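PDB 4ZOC: Lin1840 protein from Listeria innocua serovar 6a, which probably hydrolyses terminal, non-reducing beta-D-glucosyl residues with release of beta-D-glucose, as a family 3 glycoside hydrolase involved in beta-1,2-glucan metabolism. Local coordinates for residues D144-R149 with G559-Y564; V99-L104 with R368-E373. The protein carries 2 engineered substitutions. All coordinates share one frame; numbering follows the deposited sequence.

Contact 1 of 2, residues D144-R149 with G559-Y564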
loop_
_atom_site.group_PDB
_atom_site.type_symbol
_atom_site.label_atom_id
_atom_site.label_comp_id
_atom_site.label_asym_id
_atom_site.label_seq_id
_atom_site.Cartn_x
_atom_site.Cartn_y
_atom_site.Cartn_z
ATOM N N ASP A 144 -5.311 -7.309 -0.241
ATOM C CA ASP A 144 -3.972 -7.637 0.254
ATOM C C ASP A 144 -4.019 -8.993 0.934
ATOM O O ASP A 144 -4.355 -9.140 2.098
ATOM C CB ASP A 144 -3.448 -6.528 1.182
ATOM C CG ASP A 144 -1.996 -6.727 1.561
ATOM O OD1 ASP A 144 -1.457 -7.885 1.381
ATOM O OD2 ASP A 144 -1.398 -5.738 2.072
ATOM N N PRO A 145 -3.667 -10.044 0.185
ATOM C CA PRO A 145 -3.699 -11.361 0.729
ATOM C C PRO A 145 -2.633 -11.712 1.763
ATOM O O PRO A 145 -2.661 -12.838 2.309
ATOM C CB PRO A 145 -3.600 -12.238 -0.507
ATOM C CG PRO A 145 -2.945 -11.437 -1.522
ATOM C CD PRO A 145 -3.263 -9.991 -1.229
ATOM N N ARG A 146 -1.721 -10.779 2.099
ATOM C CA ARG A 146 -0.809 -11.002 3.282
ATOM C C ARG A 146 -1.638 -11.058 4.524
ATOM O O ARG A 146 -1.331 -11.822 5.470
ATOM C CB ARG A 146 0.215 -9.883 3.382
ATOM C CG ARG A 146 1.248 -9.972 2.304
ATOM C CD ARG A 146 2.118 -8.738 2.257
ATOM N NE ARG A 146 1.376 -7.547 1.850
ATOM C CZ ARG A 146 1.947 -6.384 1.547
ATOM N NH1 ARG A 146 3.244 -6.217 1.645
ATOM N NH2 ARG A 146 1.199 -5.365 1.139
ATOM N N TRP A 147 -2.710 -10.286 4.572
ATOM C CA TRP A 147 -3.586 -10.184 5.765
ATOM C C TRP A 147 -4.346 -11.478 5.938
ATOM O O TRP A 147 -5.124 -11.923 5.050
ATOM C CB TRP A 147 -4.625 -9.067 5.514
ATOM C CG TRP A 147 -5.365 -8.574 6.683
ATOM C CD1 TRP A 147 -4.846 -8.237 7.875
ATOM C CD2 TRP A 147 -6.772 -8.306 6.785
ATOM N NE1 TRP A 147 -5.798 -7.722 8.704
ATOM C CE2 TRP A 147 -6.987 -7.722 8.076
ATOM C CE3 TRP A 147 -7.836 -8.372 5.885
ATOM C CZ2 TRP A 147 -8.259 -7.278 8.520
ATOM C CZ3 TRP A 147 -9.087 -7.983 6.309
ATOM C CH2 TRP A 147 -9.298 -7.427 7.621
ATOM N N GLY A 148 -4.222 -12.078 7.129
ATOM C CA GLY A 148 -4.868 -13.351 7.396
ATOM C C GLY A 148 -6.367 -13.348 7.374
ATOM O O GLY A 148 -6.999 -14.366 7.112
ATOM N N ARG A 149 -6.930 -12.192 7.615
ATOM C CA ARG A 149 -8.411 -12.023 7.691
ATOM C C ARG A 149 -9.103 -11.925 6.327
ATOM O O ARG A 149 -10.312 -11.882 6.297
ATOM C CB ARG A 149 -8.742 -10.809 8.574
ATOM C CG ARG A 149 -8.083 -10.934 9.942
ATOM C CD ARG A 149 -8.655 -9.947 10.970
ATOM N NE ARG A 149 -9.928 -10.504 11.411
ATOM C CZ ARG A 149 -10.522 -10.294 12.583
ATOM N NH1 ARG A 149 -10.010 -9.476 13.497
ATOM N NH2 ARG A 149 -11.655 -10.937 12.823
ATOM N N GLY A 559 5.234 -9.184 -4.274
ATOM C CA GLY A 559 5.478 -7.795 -4.602
ATOM C C GLY A 559 4.571 -7.158 -5.646
ATOM O O GLY A 559 4.667 -5.946 -5.837
ATOM N N GLN A 560 3.680 -7.893 -6.251
ATOM C CA GLN A 560 2.638 -7.328 -7.092
ATOM C C GLN A 560 1.491 -6.699 -6.256
ATOM O O GLN A 560 0.626 -6.001 -6.760
ATOM C CB GLN A 560 2.090 -8.409 -8.018
ATOM C CG GLN A 560 1.348 -7.794 -9.227
ATOM C CD GLN A 560 0.753 -8.843 -10.170
ATOM O OE1 GLN A 560 0.208 -9.875 -9.735
ATOM N NE2 GLN A 560 0.969 -8.646 -11.474
ATOM N N ILE A 561 1.431 -7.025 -4.984
ATOM C CA ILE A 561 0.347 -6.567 -4.094
ATOM C C ILE A 561 0.377 -5.041 -3.829
ATOM O O ILE A 561 1.444 -4.492 -3.496
ATOM C CB ILE A 561 0.393 -7.340 -2.778
ATOM C CG1 ILE A 561 0.096 -8.825 -3.008
ATOM C CG2 ILE A 561 -0.624 -6.739 -1.808
ATOM C CD1 ILE A 561 0.367 -9.666 -1.769
ATOM N N PRO A 562 -0.764 -4.350 -3.953
ATOM C CA PRO A 562 -2.068 -4.913 -4.291
ATOM C C PRO A 562 -2.348 -4.898 -5.769
ATOM O O PRO A 562 -1.971 -3.906 -6.480
ATOM C CB PRO A 562 -3.050 -3.915 -3.676
ATOM C CG PRO A 562 -2.331 -2.597 -3.698
ATOM C CD PRO A 562 -0.916 -2.994 -3.346
ATOM N N VAL A 563 -2.969 -5.975 -6.215
ATOM C CA VAL A 563 -3.371 -6.138 -7.594
ATOM C C VAL A 563 -4.864 -6.543 -7.583
ATOM O O VAL A 563 -5.275 -7.459 -6.838
ATOM C CB VAL A 563 -2.493 -7.180 -8.347
ATOM C CG1 VAL A 563 -2.497 -8.551 -7.699
ATOM C CG2 VAL A 563 -2.950 -7.242 -9.788
ATOM N N TYR A 564 -5.674 -5.886 -8.416
ATOM C CA TYR A 564 -7.099 -6.090 -8.359
ATOM C C TYR A 564 -7.725 -5.666 -9.682
ATOM O O TYR A 564 -7.105 -4.842 -10.412
ATOM C CB TYR A 564 -7.676 -5.355 -7.107
ATOM C CG TYR A 564 -7.271 -3.920 -6.974
ATOM C CD1 TYR A 564 -8.010 -2.926 -7.584
ATOM C CD2 TYR A 564 -6.121 -3.538 -6.317
ATOM C CE1 TYR A 564 -7.671 -1.585 -7.470
ATOM C CE2 TYR A 564 -5.753 -2.197 -6.221
ATOM C CZ TYR A 564 -6.526 -1.222 -6.765
ATOM O OH TYR A 564 -6.133 0.055 -6.708
#
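Asp144 meets Ile561 through its carboxylate, whose OD1 lies 3.5 Å from the branch methyl CG2 of Ile561, the two side chains crossing at about a right angle. A loop after strand 133-134 of the N-terminal TIM-barrel region here meets a loop of the family 3 C-terminal domain region, between helix 532-541 and strand 607-611. With CG anti to the backbone N (chi1 -172°), the acid turns OD1 back over its own chain, where it takes the backbone N-H of Arg146 at 3.0 Å and closes an Asx turn. Pro145 comes next, the CD-CG edge of its pyrrolidine ring facing the terminal methyl of the isoleucine, with CD 3.7 Å from CD1 of Ile561. The chain of Arg146, bent at chi3 (-67°), runs past Ile561 in the opposite direction and returns to Asp144 side-on. Its NE gives OD1 of Asp144 a nearly straight bond of 2.9 Å along the syn lone pair, while NH2 reaches OD2 of Asp144 at 2.8 Å from above the carboxylate plane.

No hydrogen bond joins the two segments: Ile561 supplies apolar cover for an ion pair made within its own turn through NE and NH2, which probably strengthens the attraction. The two-nitrogen grip fixes how the guanidinium is turned, consistent with NH1 bonding Gly559 O and Ile561 O of the second subunit.

Contact 2 of 2, residues V99-L104 with R368-E373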
loop_
_atom_site.group_PDB
_atom_site.type_symbol
_atom_site.label_atom_id
_atom_site.label_comp_id
_atom_site.label_asym_id
_atom_site.label_seq_id
_atom_site.Cartn_x
_atom_site.Cartn_y
_atom_site.Cartn_z
ATOM N N VAL A 99 -19.940 -26.946 9.552
ATOM C CA VAL A 99 -19.054 -25.884 9.113
ATOM C C VAL A 99 -19.097 -25.831 7.589
ATOM O O VAL A 99 -18.932 -26.829 6.907
ATOM C CB VAL A 99 -17.626 -26.022 9.639
ATOM C CG1 VAL A 99 -16.744 -24.815 9.245
ATOM C CG2 VAL A 99 -17.617 -26.226 11.113
ATOM N N PHE A 100 -19.400 -24.645 7.096
ATOM C CA PHE A 100 -19.505 -24.332 5.691
ATOM C C PHE A 100 -18.147 -23.778 5.200
ATOM O O PHE A 100 -17.212 -23.514 6.005
ATOM C CB PHE A 100 -20.634 -23.315 5.443
ATOM C CG PHE A 100 -22.020 -23.903 5.512
ATOM C CD1 PHE A 100 -22.547 -24.277 6.716
ATOM C CD2 PHE A 100 -22.835 -23.988 4.379
ATOM C CE1 PHE A 100 -23.800 -24.820 6.801
ATOM C CE2 PHE A 100 -24.060 -24.568 4.474
ATOM C CZ PHE A 100 -24.548 -24.985 5.682
ATOM N N PRO A 101 -18.018 -23.597 3.857
ATOM C CA PRO A 101 -16.755 -22.965 3.352
ATOM C C PRO A 101 -16.523 -21.629 4.002
ATOM O O PRO A 101 -17.486 -20.883 4.375
ATOM C CB PRO A 101 -16.973 -22.887 1.830
ATOM C CG PRO A 101 -17.931 -24.014 1.554
ATOM C CD PRO A 101 -18.844 -24.079 2.760
ATOM N N ILE A 102 -15.236 -21.339 4.189
ATOM C CA ILE A 102 -14.806 -19.980 4.657
ATOM C C ILE A 102 -15.388 -18.880 3.790
ATOM O O ILE A 102 -15.677 -19.111 2.633
ATOM C CB ILE A 102 -13.273 -19.817 4.748
ATOM C CG1 ILE A 102 -12.546 -20.113 3.413
ATOM C CG2 ILE A 102 -12.733 -20.617 5.889
ATOM C CD1 ILE A 102 -11.116 -19.628 3.362
ATOM N N PRO A 103 -15.617 -17.675 4.366
ATOM C CA PRO A 103 -16.268 -16.683 3.545
ATOM C C PRO A 103 -15.621 -16.362 2.171
ATOM O O PRO A 103 -16.357 -16.078 1.232
ATOM C CB PRO A 103 -16.333 -15.480 4.485
ATOM C CG PRO A 103 -16.526 -16.132 5.819
ATOM C CD PRO A 103 -15.646 -17.309 5.775
ATOM N N LEU A 104 -14.286 -16.352 2.088
ATOM C CA LEU A 104 -13.587 -16.018 0.828
ATOM C C LEU A 104 -14.001 -17.059 -0.220
ATOM O O LEU A 104 -14.200 -16.730 -1.352
ATOM C CB LEU A 104 -12.090 -15.989 1.076
ATOM C CG LEU A 104 -11.311 -15.424 -0.120
ATOM C CD1 LEU A 104 -11.887 -14.130 -0.685
ATOM C CD2 LEU A 104 -9.858 -15.301 0.198
ATOM N N ARG A 368 -22.110 -29.492 1.926
ATOM C CA ARG A 368 -21.465 -30.074 0.780
ATOM C C ARG A 368 -21.771 -29.273 -0.491
ATOM O O ARG A 368 -20.842 -28.948 -1.283
ATOM C CB ARG A 368 -21.888 -31.497 0.634
ATOM C CG ARG A 368 -21.105 -32.384 -0.299
ATOM C CD ARG A 368 -21.807 -33.709 0.129
ATOM N NE ARG A 368 -21.445 -34.676 -0.769
ATOM C CZ ARG A 368 -21.646 -35.964 -0.634
ATOM N NH1 ARG A 368 -22.281 -36.476 0.403
ATOM N NH2 ARG A 368 -21.170 -36.706 -1.594
ATOM N N ALA A 369 -23.044 -28.926 -0.678
ATOM C CA ALA A 369 -23.492 -28.191 -1.835
ATOM C C ALA A 369 -22.762 -26.842 -1.867
ATOM O O ALA A 369 -22.317 -26.425 -2.929
ATOM C CB ALA A 369 -24.995 -27.966 -1.791
ATOM N N ALA A 370 -22.611 -26.187 -0.699
ATOM C CA ALA A 370 -21.895 -24.933 -0.638
ATOM C C ALA A 370 -20.442 -25.100 -1.076
ATOM O O ALA A 370 -19.936 -24.238 -1.787
ATOM C CB ALA A 370 -21.940 -24.279 0.734
ATOM N N GLY A 371 -19.793 -26.154 -0.578
ATOM C CA GLY A 371 -18.410 -26.478 -0.951
ATOM C C GLY A 371 -18.257 -26.714 -2.450
ATOM O O GLY A 371 -17.279 -26.202 -3.038
ATOM N N VAL A 372 -19.169 -27.476 -3.080
ATOM C CA VAL A 372 -19.052 -27.682 -4.524
ATOM C C VAL A 372 -19.389 -26.414 -5.317
ATOM O O VAL A 372 -19.016 -26.280 -6.510
ATOM C CB VAL A 372 -19.776 -28.949 -5.037
ATOM C CG1 VAL A 372 -19.316 -30.166 -4.239
ATOM C CG2 VAL A 372 -21.233 -28.868 -4.942
ATOM N N GLU A 373 -20.151 -25.489 -4.722
ATOM C CA GLU A 373 -20.402 -24.172 -5.414
ATOM C C GLU A 373 -19.212 -23.204 -5.372
ATOM O O GLU A 373 -19.072 -22.356 -6.250
ATOM C CB GLU A 373 -21.590 -23.395 -4.786
ATOM C CG GLU A 373 -22.931 -24.097 -4.963
ATOM C CD GLU A 373 -23.445 -24.026 -6.367
ATOM O OE1 GLU A 373 -23.200 -23.006 -7.055
ATOM O OE2 GLU A 373 -24.052 -25.023 -6.786
#
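The methyl of Ala370 packs against Phe100 and Pro101, in a segment that leads from strand 87-90 of the N-terminal TIM-barrel region into helix 103-108. Ala370 sits in helix 361-374, where the bond from Val372 N to Arg368 O, one turn along, marks regular helical geometry at the point of contact. Arg368 itself turns from the loop and pairs with Asp538 of helix 532-541, and thus fastens the outer side of the same helix. The CB of Ala370 lies 3.8 Å from CD2 of Phe100, meeting the ring at the edge and near its plane, and 3.7 Å from CD of Pro101. In Phe100, chi1 (-76°) sets CG beside the backbone N and carries the ring to the helix, and chi2 (72°) sets how it is turned there; Met118 and Val121 of helix 112-128 also pack on its side chain.

At Gly371 the backbone itself becomes the contact surface. The pyrrolidine ring of Pro101 comes down on it, with CG 3.5 Å from the CA of Gly371, and the alpha carbons of Pro101 and Gly371 are 5.8 Å apart. Farther along, the carboxylate of Glu373 leads away from the loop to form salt bridges with Lys639 and Lys665, tying the helix to strands of the fibronectin type III-like domain. Across the segments there is no hydrogen bond and no charge pair. The contact is therefore one of shape, hydrocarbon fitted against a helix surface made smooth by alanine and glycine, while Arg368 and Glu373 of the same helix make its salt bridges elsewhere.

Both contacts are buried, and their segments alternate along the chain: 99-104, 144-149, 368-373, then 559-564. The centres lie 22 Å apart, with nearest atoms about 7 Å apart and no touch. Each first segment belongs to the N-terminal TIM-barrel region: strand 87-90 precedes segment 99-104, strand 133-134 precedes segment 144-149, and these two strands are neighbours in the parallel sheet. Both contacts join this region to chain that comes after it, contact 2 to helix 361-374 and contact 1 to a loop of the C-terminal domain region, so that they help set the barrel against the rest of the molecule. Contact 1 alone extends to the second subunit.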